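Local coordinates for erythromycin dehydratase (Saccharopolyspora erythraea, PDB 3EL6), which probably removes water from the beta-hydroxyacyl chain carried on an acyl carrier protein during assembly of the erythromycin polyketide, at residues V269-A274 with M279-T284; H37-A42 with D61-L66. One frame throughout, in Å; residues are numbered along the deposited sequence.

Contact 1 pairs two successive strands of the second hotdog half, a regular hairpin whose one face looks into the core while the other is partly exposed. Contact 2 belongs to the first half and is smaller and buried: a turn leading into strand 40-45 meets the loop between strands 52-58 and 69-71. The two lie on opposite sides of the chain's centre, their centres 28 Å apart, and share no strand, though helix 227-235 touches both. Main-chain hydrogen bonds do the work in 269-274 with 279-284, with apolar side chains packed along one face. Between 37-42 and 61-66 no hydrogen bond passes; a leucine methyl against a glutamine amide joins them, while the glutamine's OE1 takes its hydrogen bond from S59 N.

Contact 1: residues V269-A274 with M279-T284; sequences VVATPA and MALRVT
L281 reaches across to its neighbours with one methyl: CD2 sits 3.6 Å from A271 CB and 3.8 Å from V269 CG1. Its CG stands beside the backbone N (chi1 -66°) and CD1 runs on extended, which leaves CD2 as the branch turned to the opposite strand. Two residues earlier, M279 bends at its sulfur (chi3 76°) and folds its terminal methyl back, so that CE lies 3.7 Å from A271 CB and close to the carbonyl of A271. Two methyls, from M279 and L281, thus share the one small alanine. This is an antiparallel hairpin in the second half of the double hotdog fold, and V269, L281 and V283 pack on V233 of helix 227-235, while strands 209-215 and 290-299 extend the pairing on either side. V270 and R282 exchange two main-chain hydrogen bonds, with V270 N to R282 O at 2.9 Å; T272 and A280 do the same, and A280 N to T272 O is 2.7 Å. P273, lacking an N-H, falls at a non-hydrogen-bonded pair, where the hairpin asks for none. On the face opposite L281, T272 OG1 lies 3.6 Å from A280 CB. The R282 side chain meets V270 through CB alone; from CG to NE it runs extended and leads away, resting on L290 and T293.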
# COMPACT_ATOMS: atom_id res chain seq x y z
N VAL A 269 7.94 -15.16 32.96
CA VAL A 269 6.53 -14.93 32.64
C VAL A 269 5.70 -15.19 33.90
O VAL A 269 5.89 -16.20 34.59
CB VAL A 269 6.10 -15.91 31.60
CG1 VAL A 269 4.61 -15.69 31.21
CG2 VAL A 269 7.03 -15.80 30.37
N VAL A 270 4.80 -14.27 34.20
CA VAL A 270 3.76 -14.55 35.20
C VAL A 270 2.42 -14.58 34.47
O VAL A 270 2.06 -13.56 33.79
CB VAL A 270 3.73 -13.45 36.26
CG1 VAL A 270 2.62 -13.78 37.26
CG2 VAL A 270 5.14 -13.27 36.94
N ALA A 271 1.72 -15.71 34.52
CA ALA A 271 0.43 -15.83 33.85
C ALA A 271 -0.63 -15.85 34.94
O ALA A 271 -0.54 -16.64 35.89
CB ALA A 271 0.34 -17.07 33.04
N THR A 272 -1.63 -14.97 34.83
CA THR A 272 -2.70 -14.90 35.83
C THR A 272 -4.10 -15.09 35.19
O THR A 272 -4.35 -14.65 34.06
CB THR A 272 -2.57 -13.59 36.66
OG1 THR A 272 -2.48 -12.47 35.78
CG2 THR A 272 -1.25 -13.56 37.37
N PRO A 273 -5.03 -15.77 35.89
CA PRO A 273 -6.37 -16.02 35.32
C PRO A 273 -7.05 -14.69 34.90
O PRO A 273 -6.85 -13.65 35.54
CB PRO A 273 -7.14 -16.66 36.51
CG PRO A 273 -6.08 -17.30 37.33
CD PRO A 273 -4.92 -16.30 37.27
N ALA A 274 -7.77 -14.71 33.79
CA ALA A 274 -8.42 -13.47 33.30
C ALA A 274 -9.78 -13.76 32.69
O ALA A 274 -10.11 -13.31 31.60
CB ALA A 274 -7.54 -12.74 32.32
N MET A 279 -5.93 -15.85 30.11
CA MET A 279 -5.03 -15.42 31.16
C MET A 279 -4.33 -14.17 30.73
O MET A 279 -4.16 -13.96 29.52
CB MET A 279 -3.94 -16.48 31.47
CG MET A 279 -4.51 -17.86 31.90
SD MET A 279 -3.21 -19.00 32.55
CE MET A 279 -2.93 -18.28 34.19
N ALA A 280 -3.90 -13.37 31.71
CA ALA A 280 -3.11 -12.15 31.49
C ALA A 280 -1.66 -12.55 31.60
O ALA A 280 -1.33 -13.46 32.33
CB ALA A 280 -3.40 -11.14 32.54
N LEU A 281 -0.79 -11.87 30.88
CA LEU A 281 0.61 -12.25 30.93
C LEU A 281 1.46 -11.07 31.27
O LEU A 281 1.28 -9.96 30.75
CB LEU A 281 1.05 -12.83 29.56
CG LEU A 281 0.44 -14.14 29.11
CD1 LEU A 281 0.71 -14.46 27.63
CD2 LEU A 281 1.05 -15.30 29.98
N ARG A 282 2.47 -11.28 32.11
CA ARG A 282 3.39 -10.23 32.38
C ARG A 282 4.78 -10.78 32.15
O ARG A 282 5.11 -11.80 32.75
CB ARG A 282 3.26 -9.81 33.86
CG ARG A 282 4.15 -8.65 34.21
CD ARG A 282 3.60 -7.87 35.41
NE ARG A 282 4.31 -6.59 35.62
CZ ARG A 282 3.88 -5.41 35.19
NH1 ARG A 282 2.73 -5.30 34.51
NH2 ARG A 282 4.63 -4.32 35.42
N VAL A 283 5.56 -10.15 31.30
CA VAL A 283 6.78 -10.74 30.82
C VAL A 283 7.92 -9.80 31.19
O VAL A 283 7.91 -8.59 30.81
CB VAL A 283 6.79 -10.91 29.25
CG1 VAL A 283 8.15 -11.49 28.80
CG2 VAL A 283 5.60 -11.77 28.80
N THR A 284 8.90 -10.31 31.94
CA THR A 284 10.09 -9.51 32.30
C THR A 284 11.40 -10.13 31.86
O THR A 284 11.41 -11.32 31.52
CB THR A 284 10.20 -9.33 33.84
OG1 THR A 284 10.06 -10.62 34.46
CG2 THR A 284 9.02 -8.50 34.36

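Contact 2: residues H37-A42 with D61-L66; sequences HPLLLA and DEQPWL
Q63 offers the face of its side-chain amide to L39: methyl CD2 stands almost straight above the carbonyl carbon, 3.2 Å from Q63 CD, with NE2 at 3.3 Å and OE1 at 3.5 Å. That is tight for a methyl over an amide. The bend at chi2 (87°) brings the amide beside the leucine, and chi3 (44°) sets its face to the methyl; OE1, accepting from S59 N, helps hold that rotation. The same glutamine lays CB over one face of the W65 indole, off toward the rim, beside L66 CG; the indole also packs against P227 and V228. Across the contact, P38 CD lies 3.3 Å above one face of the H37 imidazole, and L39 CA is in plane at its edge. Y223 meets this ring edge-to-face. L39 N donates to H37 ND1 over 3.0 Å, tilted 18° from the ring plane, while NE2 bonds D84 OD2 on helix 79-93. The ring bond and the turn bond help hold the backbone from which L39 reaches Q63, its side chain also touching L58 and V81. H37 to L40 form a type I beta turn, closed by L40 N to H37 O, which leads into strand 40-45 of the first hotdog, next to a classic bulge where L41 and A42 both face T55.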
# COMPACT_ATOMS: atom_id res chain seq x y z
N HIS A 37 12.63 -6.46 9.55
CA HIS A 37 12.15 -7.67 10.21
C HIS A 37 12.55 -8.89 9.39
O HIS A 37 12.42 -8.91 8.19
CB HIS A 37 10.64 -7.61 10.28
CG HIS A 37 10.02 -8.68 11.10
ND1 HIS A 37 9.79 -9.94 10.62
CD2 HIS A 37 9.49 -8.64 12.34
CE1 HIS A 37 9.20 -10.66 11.55
NE2 HIS A 37 9.00 -9.90 12.60
N PRO A 38 13.02 -9.95 10.05
CA PRO A 38 13.46 -11.15 9.29
C PRO A 38 12.45 -11.74 8.29
O PRO A 38 12.88 -12.37 7.30
CB PRO A 38 13.71 -12.19 10.40
CG PRO A 38 13.96 -11.40 11.63
CD PRO A 38 13.16 -10.10 11.51
N LEU A 39 11.15 -11.61 8.56
CA LEU A 39 10.11 -12.19 7.70
C LEU A 39 9.58 -11.19 6.65
O LEU A 39 8.86 -11.58 5.73
CB LEU A 39 9.00 -12.87 8.50
CG LEU A 39 9.48 -13.81 9.60
CD1 LEU A 39 8.28 -14.39 10.39
CD2 LEU A 39 10.36 -14.95 9.01
N LEU A 40 9.99 -9.95 6.74
CA LEU A 40 9.44 -8.93 5.83
C LEU A 40 10.42 -8.60 4.73
O LEU A 40 11.65 -8.77 4.90
CB LEU A 40 9.05 -7.65 6.56
CG LEU A 40 7.89 -7.88 7.52
CD1 LEU A 40 7.57 -6.56 8.24
CD2 LEU A 40 6.66 -8.49 6.74
N LEU A 41 9.88 -8.12 3.62
CA LEU A 41 10.67 -7.84 2.44
C LEU A 41 10.64 -6.36 2.11
O LEU A 41 11.70 -5.74 1.91
CB LEU A 41 10.09 -8.64 1.25
CG LEU A 41 10.27 -10.17 1.36
CD1 LEU A 41 9.32 -10.86 0.34
CD2 LEU A 41 11.74 -10.51 1.19
N ALA A 42 9.45 -5.76 2.04
CA ALA A 42 9.35 -4.35 1.72
C ALA A 42 8.21 -3.73 2.50
O ALA A 42 7.26 -4.43 2.92
CB ALA A 42 9.04 -4.19 0.25
N ASP A 61 12.57 -23.41 4.70
CA ASP A 61 13.96 -23.31 4.31
C ASP A 61 14.65 -22.19 5.01
O ASP A 61 15.77 -22.36 5.51
CB ASP A 61 14.14 -23.14 2.77
CG ASP A 61 13.87 -24.42 1.99
OD1 ASP A 61 13.77 -25.53 2.59
OD2 ASP A 61 13.74 -24.32 0.75
N GLU A 62 14.00 -21.02 5.06
CA GLU A 62 14.59 -19.87 5.72
C GLU A 62 14.37 -19.89 7.24
O GLU A 62 15.18 -19.37 7.99
CB GLU A 62 13.97 -18.58 5.15
CG GLU A 62 14.33 -18.33 3.69
CD GLU A 62 15.83 -18.22 3.48
OE1 GLU A 62 16.39 -18.83 2.51
OE2 GLU A 62 16.46 -17.52 4.32
N GLN A 63 13.28 -20.46 7.70
CA GLN A 63 13.01 -20.50 9.15
C GLN A 63 12.72 -21.95 9.57
O GLN A 63 11.58 -22.40 9.62
CB GLN A 63 11.80 -19.61 9.46
CG GLN A 63 12.02 -18.11 9.29
CD GLN A 63 11.76 -17.60 7.86
OE1 GLN A 63 10.76 -17.98 7.21
NE2 GLN A 63 12.63 -16.73 7.39
N PRO A 64 13.78 -22.74 9.80
CA PRO A 64 13.52 -24.18 9.93
C PRO A 64 12.62 -24.50 11.11
O PRO A 64 11.95 -25.52 11.14
CB PRO A 64 14.94 -24.82 10.09
CG PRO A 64 15.88 -23.83 9.46
CD PRO A 64 15.19 -22.41 9.51
N TRP A 65 12.57 -23.62 12.11
CA TRP A 65 11.70 -23.88 13.24
C TRP A 65 10.26 -23.95 12.87
O TRP A 65 9.47 -24.51 13.57
CB TRP A 65 11.90 -22.80 14.33
CG TRP A 65 11.96 -21.35 13.82
CD1 TRP A 65 13.05 -20.64 13.51
CD2 TRP A 65 10.83 -20.46 13.61
NE1 TRP A 65 12.69 -19.36 13.11
CE2 TRP A 65 11.33 -19.24 13.18
CE3 TRP A 65 9.44 -20.61 13.76
CZ2 TRP A 65 10.51 -18.12 12.89
CZ3 TRP A 65 8.61 -19.49 13.46
CH2 TRP A 65 9.16 -18.29 13.05
N LEU A 66 9.89 -23.39 11.72
CA LEU A 66 8.49 -23.57 11.26
C LEU A 66 8.08 -25.06 11.18
O LEU A 66 6.91 -25.47 11.46
CB LEU A 66 8.30 -22.80 9.95
CG LEU A 66 8.21 -21.28 10.16
CD1 LEU A 66 8.43 -20.50 8.85
CD2 LEU A 66 6.85 -20.88 10.81